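Local coordinates for isomaltodextranase (PDB 5AWO), which hydrolyses alpha-1,6-glucosidic linkages in dextran, removing successive isomaltose units from the non-reducing chain ends, at residues Ile54-Trp59 with Trp103-Ala108; Val61-Leu66 with Arg117-Gly122; Gly86-Thr91 with Tyr99-Gln104. All coordinates share one frame; numbering follows the deposited sequence.

How the interactions relate
All three contacts lie on one flank of the eight-stranded parallel barrel, around the passage from strand 77-79 to strand 120-124. Along the chain, helix 56-68 comes first, then the long loop after strand 77-79, helix 107-116 and strand 120-124. Interactions 1 and 2 use successive parts of helix 56-68, their centres about 12 Å apart; Leu121 of the second packs on Trp59 and Trp107 of the first. Interaction 3 shares Trp103 and Gln104 with interaction 1 (centres about 9 Å apart) and is nested inside the loop closed by interaction 2 (about 20 Å between centres). Interactions 1 and 2 join helix 56-68 to the two ends of helix 107-116; interaction 3 folds the loop entering it.

Interaction 1 (Ile54-Trp59 with Trp103-Ala108); sequences IPENEW and WQHDWA
Three hydrogen bonds of this TIM barrel fasten Glu56, in the first turn of helix 56-68, and Ile54, just before its N-cap Pro55, to the loop that enters helix 107-116. Glu56, with CG anti to the backbone N (chi1 -163°) and its chain extended, reaches two successive amides: Gln104 N gives Glu56 OE1 a nearly straight bond of 2.8 Å from above the carboxylate plane, while His105 N makes a more bent one (139°), 3.0 Å long, to the syn lone pair of Glu56 OE2. A water donates to Glu56 OE1 and Gln104 OE1; Trp110 NE1 also binds Glu56 OE2. The third bond runs from Trp103 NE1 to Ile54 O, 3.2 Å long, with the oxygen at the indole edge and in its plane.

Apolar contacts accompany the polar ones. Glu56 CB makes a CH-pi contact 3.6 Å from the centroid of the Trp103 five-membered ring, almost on its normal. Trp103 CH2 sits over one face of Trp59, 3.3 Å from Trp59 CD1, with the planes oblique at 40°; Ile54 CG2 touches Trp103 CZ2.

Glutamate suits this place: its methylenes lie on an indole while its carboxylate accepts from backbone amides, which would probably favour the ionised acid.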
loop_
_atom_site.group_PDB
_atom_site.type_symbol
_atom_site.label_atom_id
_atom_site.label_comp_id
_atom_site.label_asym_id
_atom_site.label_seq_id
_atom_site.Cartn_x
_atom_site.Cartn_y
_atom_site.Cartn_z
ATOM N N ILE A 54 22.542 -0.577 13.872
ATOM C CA ILE A 54 23.469 -1.330 13.024
ATOM C C ILE A 54 24.814 -0.587 12.968
ATOM O O ILE A 54 24.851 0.611 12.663
ATOM C CB ILE A 54 22.909 -1.613 11.615
ATOM C CG1 ILE A 54 23.767 -2.670 10.883
ATOM C CG2 ILE A 54 22.764 -0.336 10.800
ATOM C CD1 ILE A 54 23.237 -3.142 9.541
ATOM N N PRO A 55 25.920 -1.295 13.254
ATOM C CA PRO A 55 27.216 -0.667 12.986
ATOM C C PRO A 55 27.438 -0.306 11.533
ATOM O O PRO A 55 26.953 -0.974 10.629
ATOM C CB PRO A 55 28.225 -1.730 13.443
ATOM C CG PRO A 55 27.502 -2.543 14.441
ATOM C CD PRO A 55 26.078 -2.607 13.910
ATOM N N GLU A 56 28.208 0.755 11.298
ATOM C CA GLU A 56 28.425 1.221 9.965
ATOM C C GLU A 56 29.063 0.155 9.079
ATOM O O GLU A 56 28.722 0.067 7.917
ATOM C CB GLU A 56 29.296 2.492 9.972
ATOM C CG GLU A 56 29.252 3.272 8.679
ATOM C CD GLU A 56 30.032 4.578 8.741
ATOM O OE1 GLU A 56 31.051 4.593 9.469
ATOM O OE2 GLU A 56 29.609 5.551 8.085
ATOM N N ASN A 57 30.024 -0.619 9.611
ATOM C CA ASN A 57 30.618 -1.668 8.780
ATOM C C ASN A 57 29.641 -2.779 8.410
ATOM O O ASN A 57 29.721 -3.331 7.299
ATOM C CB ASN A 57 31.849 -2.317 9.409
ATOM C CG ASN A 57 32.600 -3.169 8.392
ATOM O OD1 ASN A 57 33.009 -2.666 7.351
ATOM N ND2 ASN A 57 32.698 -4.474 8.641
ATOM N N GLU A 58 28.712 -3.083 9.316
ATOM C CA GLU A 58 27.667 -4.076 9.004
ATOM C C GLU A 58 26.712 -3.557 7.942
ATOM O O GLU A 58 26.315 -4.292 7.039
ATOM C CB GLU A 58 26.937 -4.468 10.268
ATOM C CG GLU A 58 27.789 -5.400 11.103
ATOM C CD GLU A 58 28.039 -6.703 10.371
ATOM O OE1 GLU A 58 27.152 -7.555 10.385
ATOM O OE2 GLU A 58 29.089 -6.854 9.724
ATOM N N TRP A 59 26.378 -2.269 8.011
ATOM C CA TRP A 59 25.630 -1.620 6.946
ATOM C C TRP A 59 26.348 -1.732 5.592
ATOM O O TRP A 59 25.750 -2.096 4.582
ATOM C CB TRP A 59 25.399 -0.170 7.355
ATOM C CG TRP A 59 24.936 0.838 6.351
ATOM C CD1 TRP A 59 25.691 1.841 5.788
ATOM C CD2 TRP A 59 23.596 1.042 5.859
ATOM N NE1 TRP A 59 24.921 2.615 4.976
ATOM C CE2 TRP A 59 23.619 2.172 5.017
ATOM C CE3 TRP A 59 22.378 0.386 6.068
ATOM C CZ2 TRP A 59 22.484 2.630 4.332
ATOM C CZ3 TRP A 59 21.250 0.862 5.402
ATOM C CH2 TRP A 59 21.300 1.952 4.556
ATOM N N TRP A 103 28.958 6.499 13.313
ATOM C CA TRP A 103 29.208 6.424 11.879
ATOM C C TRP A 103 30.231 7.503 11.510
ATOM O O TRP A 103 30.158 8.626 12.012
ATOM C CB TRP A 103 27.906 6.597 11.092
ATOM C CG TRP A 103 27.057 5.344 11.076
ATOM C CD1 TRP A 103 26.978 4.396 12.038
ATOM C CD2 TRP A 103 26.220 4.921 10.008
ATOM N NE1 TRP A 103 26.148 3.372 11.625
ATOM C CE2 TRP A 103 25.662 3.677 10.383
ATOM C CE3 TRP A 103 25.889 5.453 8.760
ATOM C CZ2 TRP A 103 24.774 2.985 9.554
ATOM C CZ3 TRP A 103 25.015 4.753 7.938
ATOM C CH2 TRP A 103 24.458 3.534 8.356
ATOM N N GLN A 104 31.165 7.142 10.639
ATOM C CA GLN A 104 32.173 8.072 10.131
ATOM C C GLN A 104 31.702 8.861 8.926
ATOM O O GLN A 104 32.324 9.872 8.558
ATOM C CB GLN A 104 33.440 7.290 9.780
ATOM C CG GLN A 104 34.094 6.645 10.989
ATOM C CD GLN A 104 35.351 5.862 10.624
ATOM O OE1 GLN A 104 35.286 4.857 9.911
ATOM N NE2 GLN A 104 36.501 6.317 11.114
ATOM N N HIS A 105 30.618 8.420 8.284
ATOM C CA HIS A 105 30.145 9.052 7.075
ATOM C C HIS A 105 28.703 9.469 7.238
ATOM O O HIS A 105 27.958 8.798 7.956
ATOM C CB HIS A 105 30.269 8.102 5.899
ATOM C CG HIS A 105 31.637 7.527 5.722
ATOM N ND1 HIS A 105 32.669 8.246 5.161
ATOM C CD2 HIS A 105 32.144 6.307 6.021
ATOM C CE1 HIS A 105 33.758 7.500 5.136
ATOM N NE2 HIS A 105 33.466 6.318 5.646
ATOM N N ASP A 106 28.321 10.537 6.543
ATOM C CA ASP A 106 26.996 11.119 6.605
ATOM C C ASP A 106 26.036 10.493 5.575
ATOM O O ASP A 106 26.404 9.578 4.818
ATOM C CB ASP A 106 27.052 12.677 6.529
ATOM C CG ASP A 106 27.504 13.217 5.183
ATOM O OD1 ASP A 106 27.624 12.466 4.195
ATOM O OD2 ASP A 106 27.705 14.455 5.116
ATOM N N TRP A 107 24.796 10.958 5.568
ATOM C CA TRP A 107 23.793 10.386 4.678
ATOM C C TRP A 107 24.201 10.536 3.213
ATOM O O TRP A 107 23.978 9.636 2.411
ATOM C CB TRP A 107 22.448 11.057 4.887
ATOM C CG TRP A 107 21.742 10.790 6.209
ATOM C CD1 TRP A 107 21.375 11.709 7.147
ATOM C CD2 TRP A 107 21.224 9.536 6.669
ATOM N NE1 TRP A 107 20.715 11.104 8.187
ATOM C CE2 TRP A 107 20.605 9.766 7.909
ATOM C CE3 TRP A 107 21.260 8.231 6.169
ATOM C CZ2 TRP A 107 19.992 8.741 8.643
ATOM C CZ3 TRP A 107 20.653 7.209 6.896
ATOM C CH2 TRP A 107 20.049 7.471 8.124
ATOM N N ALA A 108 24.804 11.679 2.863
ATOM C CA ALA A 108 25.158 11.928 1.457
ATOM C C ALA A 108 26.220 10.956 0.991
ATOM O O ALA A 108 26.152 10.448 -0.127
ATOM C CB ALA A 108 25.650 13.357 1.270
HETATM O O HOH W 1 33.374 3.893 8.051
#

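Interaction 2 (Val61-Leu66 with Arg117-Gly122); sequences VNIDWL and RKMKLG
Arg117 and Met119 both carry CG anti to their own carbonyl carbon (chi1 -68° in each), and both CB atoms point at helix 56-68. Beyond that start they differ. The arginine chain runs extended from CG to NE and so spans the distance to Asp64, whereas the methionine is straight through chi2 and then bends at chi3 (71°), turning its methyl group in to Leu66. Asp64 has CG beside its backbone N, which brings OD1 round to the arginine.

Met119 CE lies 3.8 Å from Leu66 CB, the two side chains crossing at about a right angle, and CE also approaches Leu66 CD1. Met119 SD is 4.5 Å from Ile63 CG2, and the same Ile63 methyl touches Arg117 CD at 4.2 Å. An unbranched, flexible methionine can touch both, its methyl on Leu66 and its sulfur near Ile63.

The contact belongs to the TIM barrel, where helix 56-68 packs against the approach to strand 120-124. Lys118, with positive phi, is the C-prime residue of a Schellman motif ending helix 107-116, so the chain turns there and Met119 enters the buried layer.

At the partly exposed side, Asp64 OD1 and Arg117 NE form a salt bridge of 3.3 Å whose hydrogen bond is weak, bent to 123°. A water accepts from Arg117 NE at 2.8 Å and donates weakly to Asp64 OD1. Tyr113 is the stronger partner of both: its hydroxyl bonds Asp64 OD1, its carbonyl takes Arg117 NH1, and its ring makes a cation-pi contact with the guanidinium.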
loop_
_atom_site.group_PDB
_atom_site.type_symbol
_atom_site.label_atom_id
_atom_site.label_comp_id
_atom_site.label_asym_id
_atom_site.label_seq_id
_atom_site.Cartn_x
_atom_site.Cartn_y
_atom_site.Cartn_z
ATOM N N VAL A 61 28.739 -3.920 4.630
ATOM C CA VAL A 61 28.868 -5.295 4.147
ATOM C C VAL A 61 27.515 -5.787 3.610
ATOM O O VAL A 61 27.445 -6.422 2.562
ATOM C CB VAL A 61 29.493 -6.220 5.207
ATOM C CG1 VAL A 61 29.557 -7.654 4.721
ATOM C CG2 VAL A 61 30.927 -5.771 5.517
ATOM N N ASN A 62 26.430 -5.437 4.290
ATOM C CA ASN A 62 25.107 -5.757 3.730
ATOM C C ASN A 62 24.843 -5.098 2.391
ATOM O O ASN A 62 24.345 -5.739 1.460
ATOM C CB ASN A 62 23.986 -5.398 4.710
ATOM C CG ASN A 62 23.841 -6.417 5.826
ATOM O OD1 ASN A 62 24.206 -6.189 6.991
ATOM N ND2 ASN A 62 23.352 -7.576 5.462
ATOM N N ILE A 63 25.196 -3.812 2.259
ATOM C CA ILE A 63 25.023 -3.129 0.995
ATOM C C ILE A 63 25.820 -3.831 -0.131
ATOM O O ILE A 63 25.315 -4.007 -1.238
ATOM C CB ILE A 63 25.432 -1.642 1.057
ATOM C CG1 ILE A 63 24.407 -0.866 1.899
ATOM C CG2 ILE A 63 25.583 -1.043 -0.337
ATOM C CD1 ILE A 63 24.841 0.542 2.226
ATOM N N ASP A 64 27.069 -4.178 0.167
ATOM C CA ASP A 64 27.920 -4.822 -0.846
ATOM C C ASP A 64 27.337 -6.179 -1.261
ATOM O O ASP A 64 27.338 -6.527 -2.438
ATOM C CB ASP A 64 29.355 -4.963 -0.337
ATOM C CG ASP A 64 30.069 -3.619 -0.190
ATOM O OD1 ASP A 64 29.611 -2.639 -0.788
ATOM O OD2 ASP A 64 31.101 -3.589 0.530
ATOM N N TRP A 65 26.786 -6.896 -0.291
ATOM C CA TRP A 65 26.098 -8.161 -0.550
ATOM C C TRP A 65 24.853 -7.928 -1.404
ATOM O O TRP A 65 24.640 -8.623 -2.380
ATOM C CB TRP A 65 25.763 -8.852 0.771
ATOM C CG TRP A 65 24.707 -9.920 0.722
ATOM C CD1 TRP A 65 24.772 -11.140 0.103
ATOM C CD2 TRP A 65 23.423 -9.855 1.336
ATOM N NE1 TRP A 65 23.616 -11.837 0.315
ATOM C CE2 TRP A 65 22.777 -11.077 1.091
ATOM C CE3 TRP A 65 22.773 -8.892 2.121
ATOM C CZ2 TRP A 65 21.499 -11.345 1.556
ATOM C CZ3 TRP A 65 21.502 -9.167 2.592
ATOM C CH2 TRP A 65 20.878 -10.381 2.305
ATOM N N LEU A 66 24.053 -6.911 -1.080
ATOM C CA LEU A 66 22.889 -6.610 -1.882
ATOM C C LEU A 66 23.286 -6.241 -3.297
ATOM O O LEU A 66 22.662 -6.656 -4.263
ATOM C CB LEU A 66 22.069 -5.454 -1.294
ATOM C CG LEU A 66 21.417 -5.771 0.050
ATOM C CD1 LEU A 66 20.989 -4.462 0.677
ATOM C CD2 LEU A 66 20.252 -6.729 -0.108
ATOM N N ARG A 117 26.605 1.727 -6.845
ATOM C CA ARG A 117 26.196 0.331 -6.932
ATOM C C ARG A 117 24.771 0.166 -7.497
ATOM O O ARG A 117 24.166 -0.890 -7.317
ATOM C CB ARG A 117 26.353 -0.315 -5.557
ATOM C CG ARG A 117 27.817 -0.431 -5.164
ATOM C CD ARG A 117 28.101 -0.579 -3.681
ATOM N NE ARG A 117 29.546 -0.655 -3.438
ATOM C CZ ARG A 117 30.393 0.378 -3.516
ATOM N NH1 ARG A 117 29.970 1.594 -3.814
ATOM N NH2 ARG A 117 31.691 0.190 -3.274
ATOM N N LYS A 118 24.277 1.180 -8.210
ATOM C CA LYS A 118 22.941 1.182 -8.824
ATOM C C LYS A 118 21.814 1.026 -7.774
ATOM O O LYS A 118 20.775 0.421 -8.037
ATOM C CB LYS A 118 22.799 0.094 -9.901
ATOM C CG LYS A 118 23.923 0.021 -10.937
ATOM C CD LYS A 118 23.745 -1.210 -11.827
ATOM C CE LYS A 118 25.030 -1.626 -12.511
ATOM N NZ LYS A 118 25.542 -0.581 -13.432
ATOM N N MET A 119 22.034 1.622 -6.605
ATOM C CA MET A 119 21.102 1.503 -5.479
ATOM C C MET A 119 20.794 2.891 -4.919
ATOM O O MET A 119 21.464 3.889 -5.253
ATOM C CB MET A 119 21.726 0.629 -4.406
ATOM C CG MET A 119 21.879 -0.828 -4.824
ATOM S SD MET A 119 22.591 -1.881 -3.584
ATOM C CE MET A 119 21.248 -1.956 -2.388
ATOM N N LYS A 120 19.786 2.933 -4.045
ATOM C CA LYS A 120 19.280 4.160 -3.440
ATOM C C LYS A 120 19.156 3.980 -1.931
ATOM O O LYS A 120 19.052 2.853 -1.417
ATOM C CB LYS A 120 17.927 4.524 -4.024
ATOM C CG LYS A 120 17.974 4.836 -5.523
ATOM C CD LYS A 120 16.594 4.947 -6.155
ATOM C CE LYS A 120 16.615 4.473 -7.616
ATOM N NZ LYS A 120 15.322 4.517 -8.368
ATOM N N LEU A 121 19.189 5.098 -1.222
ATOM C CA LEU A 121 19.017 5.142 0.221
ATOM C C LEU A 121 17.568 5.280 0.633
ATOM O O LEU A 121 16.869 6.181 0.199
ATOM C CB LEU A 121 19.768 6.366 0.762
ATOM C CG LEU A 121 19.703 6.620 2.267
ATOM C CD1 LEU A 121 20.389 5.525 3.057
ATOM C CD2 LEU A 121 20.305 7.986 2.579
ATOM N N GLY A 122 17.119 4.390 1.527
ATOM C CA GLY A 122 15.844 4.538 2.208
ATOM C C GLY A 122 16.081 4.932 3.641
ATOM O O GLY A 122 17.006 4.445 4.286
HETATM O O HOH W 2 30.235 -3.331 -3.770
#

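Interaction 3 (Gly86-Thr91 with Tyr99-Gln104); sequences GSSRTT and YNDSWQ
Asp101 gathers most of the hydrogen bonds between residues 86-91 and 99-104. Its CG stands beside the backbone N (chi1 -71°), which turns the carboxylate onto the backbone of the other segment. OD1 accepts two amides, Ser88 N at 2.9 Å from above the carboxylate plane and Arg89 N at 3.2 Å on the syn lone pair. The hydroxyl of Ser88 is the donor of a short bond, Ser88 OG to Asp101 OD2 at 2.6 Å, again on a syn lone pair. Asp101 N in turn bonds Gly86 O at 3.0 Å, so both the main chain and the side chain of this residue hold the facing segment. A short aspartate suits the place: one carboxylate oxygen takes two successive amides and the other takes the serine hydroxyl. Glycine suits position 86 because a CB there would crowd Asn100 ND2.

Both segments lie in the long loop between strand 77-79 and helix 107-116 of the TIM barrel, and Tyr99 places its side chain about 11 Å from that of Asp201, the likely nucleophile. The second segment is shaped by a type I beta turn from Asn100 to Trp103. Asn100 OD1 completes an Asx turn, accepting Ser102 N at 2.9 Å from above its carbonyl plane and Ser102 OG on an in-plane lone pair.

Arg89 adds a side-chain bond, a long salt bridge and two water bridges. Its chain bends at chi3 (-64°), carrying NH2 to Trp103 O in an almost straight bond of 2.8 Å that lies in the guanidinium plane. One face of the guanidinium rests over Asp101 O. The salt bridge from Arg89 NE to Asp101 OD1 is long, 3.7 Å, with the oxygen well out of the guanidinium plane; one water joins those same two atoms, and another links Arg89 NH1 to Trp103 O.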
loop_
_atom_site.group_PDB
_atom_site.type_symbol
_atom_site.label_atom_id
_atom_site.label_comp_id
_atom_site.label_asym_id
_atom_site.label_seq_id
_atom_site.Cartn_x
_atom_site.Cartn_y
_atom_site.Cartn_z
ATOM N N GLY A 86 20.482 7.371 19.471
ATOM C CA GLY A 86 21.911 7.669 19.393
ATOM C C GLY A 86 22.352 8.355 18.107
ATOM O O GLY A 86 23.546 8.446 17.820
ATOM N N SER A 87 21.386 8.829 17.315
ATOM C CA SER A 87 21.693 9.731 16.198
ATOM C C SER A 87 21.407 11.158 16.665
ATOM O O SER A 87 20.285 11.640 16.521
ATOM C CB SER A 87 20.854 9.376 14.978
ATOM O OG SER A 87 21.202 10.164 13.863
ATOM N N SER A 88 22.421 11.817 17.244
ATOM C CA SER A 88 22.239 13.131 17.860
ATOM C C SER A 88 22.850 14.266 17.080
ATOM O O SER A 88 22.442 15.407 17.280
ATOM C CB SER A 88 22.806 13.149 19.292
ATOM O OG SER A 88 24.231 13.204 19.322
ATOM N N ARG A 89 23.836 13.981 16.240
ATOM C CA ARG A 89 24.475 15.051 15.464
ATOM C C ARG A 89 23.478 15.591 14.454
ATOM O O ARG A 89 22.806 14.797 13.771
ATOM C CB ARG A 89 25.704 14.537 14.741
ATOM C CG ARG A 89 26.823 14.077 15.677
ATOM C CD ARG A 89 28.027 13.498 14.953
ATOM N NE ARG A 89 27.711 12.271 14.215
ATOM C CZ ARG A 89 28.610 11.438 13.689
ATOM N NH1 ARG A 89 29.909 11.661 13.845
ATOM N NH2 ARG A 89 28.200 10.354 13.028
ATOM N N THR A 90 23.364 16.927 14.344
ATOM C CA THR A 90 22.447 17.515 13.386
ATOM C C THR A 90 23.080 18.679 12.622
ATOM O O THR A 90 24.120 19.223 13.029
ATOM C CB THR A 90 21.165 18.011 14.066
ATOM O OG1 THR A 90 21.484 19.005 15.048
ATOM C CG2 THR A 90 20.387 16.858 14.702
ATOM N N THR A 91 22.445 19.030 11.513
ATOM C CA THR A 91 22.798 20.241 10.779
ATOM C C THR A 91 22.475 21.453 11.639
ATOM O O THR A 91 21.872 21.374 12.731
ATOM C CB THR A 91 21.992 20.361 9.471
ATOM O OG1 THR A 91 20.603 20.566 9.781
ATOM C CG2 THR A 91 22.141 19.132 8.588
ATOM N N TYR A 99 23.121 8.015 10.387
ATOM C CA TYR A 99 22.258 7.043 11.061
ATOM C C TYR A 99 22.550 6.913 12.563
ATOM O O TYR A 99 21.644 6.708 13.366
ATOM C CB TYR A 99 22.342 5.668 10.383
ATOM C CG TYR A 99 21.691 4.592 11.215
ATOM C CD1 TYR A 99 20.311 4.489 11.313
ATOM C CD2 TYR A 99 22.455 3.716 11.969
ATOM C CE1 TYR A 99 19.717 3.515 12.117
ATOM C CE2 TYR A 99 21.864 2.736 12.762
ATOM C CZ TYR A 99 20.491 2.653 12.837
ATOM O OH TYR A 99 19.932 1.708 13.658
ATOM N N ASN A 100 23.825 7.046 12.942
ATOM C CA ASN A 100 24.240 6.898 14.328
ATOM C C ASN A 100 25.518 7.707 14.562
ATOM O O ASN A 100 26.310 7.851 13.657
ATOM C CB ASN A 100 24.514 5.413 14.637
ATOM C CG ASN A 100 24.837 5.162 16.095
ATOM O OD1 ASN A 100 26.020 5.049 16.485
ATOM N ND2 ASN A 100 23.813 5.093 16.923
ATOM N N ASP A 101 25.682 8.223 15.774
ATOM C CA ASP A 101 26.870 9.030 16.112
ATOM C C ASP A 101 28.203 8.277 15.927
ATOM O O ASP A 101 29.242 8.928 15.821
ATOM C CB ASP A 101 26.777 9.572 17.547
ATOM C CG ASP A 101 25.726 10.654 17.714
ATOM O OD1 ASP A 101 25.157 11.134 16.703
ATOM O OD2 ASP A 101 25.458 10.995 18.886
ATOM N N SER A 102 28.182 6.929 15.916
ATOM C CA SER A 102 29.399 6.120 15.673
ATOM C C SER A 102 29.844 6.104 14.220
ATOM O O SER A 102 30.976 5.694 13.906
ATOM C CB SER A 102 29.216 4.667 16.148
ATOM O OG SER A 102 28.274 3.976 15.338
ATOM N N TRP A 103 28.958 6.499 13.313
ATOM C CA TRP A 103 29.208 6.424 11.879
ATOM C C TRP A 103 30.231 7.503 11.510
ATOM O O TRP A 103 30.158 8.626 12.012
ATOM C CB TRP A 103 27.906 6.597 11.092
ATOM C CG TRP A 103 27.057 5.344 11.076
ATOM C CD1 TRP A 103 26.978 4.396 12.038
ATOM C CD2 TRP A 103 26.220 4.921 10.008
ATOM N NE1 TRP A 103 26.148 3.372 11.625
ATOM C CE2 TRP A 103 25.662 3.677 10.383
ATOM C CE3 TRP A 103 25.889 5.453 8.760
ATOM C CZ2 TRP A 103 24.774 2.985 9.554
ATOM C CZ3 TRP A 103 25.015 4.753 7.938
ATOM C CH2 TRP A 103 24.458 3.534 8.356
ATOM N N GLN A 104 31.165 7.142 10.639
ATOM C CA GLN A 104 32.173 8.072 10.131
ATOM C C GLN A 104 31.702 8.861 8.926
ATOM O O GLN A 104 32.324 9.872 8.558
ATOM C CB GLN A 104 33.440 7.290 9.780
ATOM C CG GLN A 104 34.094 6.645 10.989
ATOM C CD GLN A 104 35.351 5.862 10.624
ATOM O OE1 GLN A 104 35.286 4.857 9.911
ATOM N NE2 GLN A 104 36.501 6.317 11.114
HETATM O O HOH W 3 25.248 10.926 13.892
HETATM O O HOH W 4 32.242 10.300 13.304
#